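Local atomic coordinates of putative Phosphate (Eubacterium rectale, PDB entry 3DAO), a protein that is probably a phosphate-ester hydrolase of the haloacid dehalogenase-like family, though its substrate is not established. Residues D122-P128 / D165-V171. Numbering follows the deposited sequence.
Sequences DYFAATP and DIIKFTV
Y123 and F169 meet across two antiparallel strands: the end of the F169 ring comes up to the base of the tyrosine, CZ lying 3.6 Å from Y123 CB. The rings are tilted 30° from each other and offset, so little of one lies over the other. F169 CG is anti to the backbone N (chi1 174°), which sends the ring forward along its own strand and over to Y123. On the other face F124 lies beside T170, and their backbones exchange two hydrogen bonds, T170 N to F124 O nearly straight at 171°. At the start of strand 168-171, I167 and K168 both face A126 in a classic beta bulge: A126 O accepts a 2.8 Å bond from I167 N and a weak one from K168 N. Beyond it, D165 OD1 lies 3.6 Å from T127 CG2, while a water links OD2, paired with R163, to T127 OG1, which also bonds D129 N. Shortening D165 to an alanine is likely to leave R163 without this partner and the water less firmly held. Both strands lie inside a six-stranded sheet, probably the cap domain's, between 131-133 and 202-207; helix 104-117 packs over Y123, I166 and F169, W202 against F124 and T170.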
# COMPACT_ATOMS: atom_id res chain seq x y z
N ASP A 122 20.68 4.28 7.13
CA ASP A 122 20.71 3.96 5.73
C ASP A 122 19.41 4.44 5.06
O ASP A 122 18.44 4.84 5.71
CB ASP A 122 20.87 2.47 5.57
CG ASP A 122 22.19 2.01 6.13
OD1 ASP A 122 23.25 2.38 5.55
OD2 ASP A 122 22.18 1.31 7.15
N TYR A 123 19.38 4.37 3.75
CA TYR A 123 18.17 4.82 3.03
C TYR A 123 18.00 4.11 1.71
O TYR A 123 18.94 3.53 1.16
CB TYR A 123 18.13 6.34 2.86
CG TYR A 123 19.36 6.96 2.28
CD1 TYR A 123 20.44 7.30 3.09
CD2 TYR A 123 19.44 7.24 0.91
CE1 TYR A 123 21.56 7.88 2.57
CE2 TYR A 123 20.58 7.84 0.38
CZ TYR A 123 21.63 8.16 1.22
OH TYR A 123 22.78 8.75 0.71
N PHE A 124 16.76 4.14 1.25
CA PHE A 124 16.34 3.45 0.03
C PHE A 124 15.38 4.31 -0.74
O PHE A 124 14.64 5.11 -0.16
CB PHE A 124 15.64 2.13 0.39
CG PHE A 124 16.47 1.23 1.28
CD1 PHE A 124 17.37 0.33 0.72
CD2 PHE A 124 16.37 1.32 2.65
CE1 PHE A 124 18.16 -0.46 1.53
CE2 PHE A 124 17.15 0.56 3.46
CZ PHE A 124 18.04 -0.35 2.91
N ALA A 125 15.41 4.17 -2.05
CA ALA A 125 14.47 4.92 -2.92
C ALA A 125 13.78 3.90 -3.83
O ALA A 125 14.45 3.17 -4.57
CB ALA A 125 15.22 5.97 -3.73
N ALA A 126 12.47 3.83 -3.74
CA ALA A 126 11.70 2.81 -4.47
C ALA A 126 10.90 3.34 -5.64
O ALA A 126 10.38 4.43 -5.59
CB ALA A 126 10.76 2.07 -3.51
N THR A 127 10.84 2.52 -6.67
CA THR A 127 9.97 2.74 -7.83
C THR A 127 8.89 1.63 -7.75
O THR A 127 8.93 0.78 -6.85
CB THR A 127 10.72 2.65 -9.17
OG1 THR A 127 10.88 1.28 -9.54
CG2 THR A 127 12.08 3.33 -9.04
N PRO A 128 7.93 1.63 -8.68
CA PRO A 128 6.93 0.58 -8.61
C PRO A 128 7.48 -0.81 -8.87
O PRO A 128 6.90 -1.81 -8.44
CB PRO A 128 5.93 0.95 -9.71
CG PRO A 128 6.10 2.41 -9.93
CD PRO A 128 7.54 2.72 -9.58
N ASP A 165 9.89 8.19 -11.41
CA ASP A 165 9.02 7.22 -10.74
C ASP A 165 9.43 6.80 -9.33
O ASP A 165 9.20 5.67 -8.97
CB ASP A 165 8.88 5.97 -11.60
CG ASP A 165 10.19 5.26 -11.86
OD1 ASP A 165 11.27 5.78 -11.50
OD2 ASP A 165 10.16 4.14 -12.44
N ILE A 166 10.08 7.69 -8.60
CA ILE A 166 10.38 7.44 -7.18
C ILE A 166 9.09 7.66 -6.41
O ILE A 166 8.55 8.78 -6.31
CB ILE A 166 11.55 8.29 -6.63
CG1 ILE A 166 12.84 8.00 -7.43
CG2 ILE A 166 11.75 8.02 -5.17
CD1 ILE A 166 13.25 6.58 -7.48
N ILE A 167 8.57 6.56 -5.86
CA ILE A 167 7.32 6.56 -5.14
C ILE A 167 7.47 6.49 -3.63
O ILE A 167 6.54 6.80 -2.88
CB ILE A 167 6.32 5.45 -5.65
CG1 ILE A 167 6.91 4.05 -5.47
CG2 ILE A 167 5.81 5.80 -7.09
CD1 ILE A 167 5.88 2.92 -5.70
N LYS A 168 8.68 6.17 -3.19
CA LYS A 168 8.93 6.08 -1.73
C LYS A 168 10.41 6.28 -1.43
O LYS A 168 11.25 5.80 -2.15
CB LYS A 168 8.51 4.73 -1.18
CG LYS A 168 8.76 4.57 0.35
CD LYS A 168 8.21 3.28 0.89
CE LYS A 168 8.95 2.06 0.34
NZ LYS A 168 8.40 0.80 0.97
N PHE A 169 10.66 7.04 -0.37
CA PHE A 169 12.00 7.22 0.17
C PHE A 169 11.89 6.74 1.61
O PHE A 169 11.02 7.18 2.37
CB PHE A 169 12.46 8.66 0.11
CG PHE A 169 13.80 8.89 0.82
CD1 PHE A 169 14.97 8.80 0.13
CD2 PHE A 169 13.84 9.18 2.16
CE1 PHE A 169 16.19 8.98 0.77
CE2 PHE A 169 15.07 9.39 2.79
CZ PHE A 169 16.23 9.29 2.08
N THR A 170 12.77 5.82 1.96
CA THR A 170 12.75 5.19 3.26
C THR A 170 14.07 5.28 4.00
O THR A 170 15.14 5.02 3.44
CB THR A 170 12.43 3.69 3.08
OG1 THR A 170 11.09 3.55 2.56
CG2 THR A 170 12.53 2.91 4.41
N VAL A 171 13.97 5.64 5.28
CA VAL A 171 15.15 5.70 6.17
C VAL A 171 15.11 4.48 7.07
O VAL A 171 14.06 4.09 7.55
CB VAL A 171 15.13 6.96 7.07
CG1 VAL A 171 16.50 7.13 7.73
CG2 VAL A 171 14.72 8.24 6.23
O HOH W 1 10.32 1.34 -12.07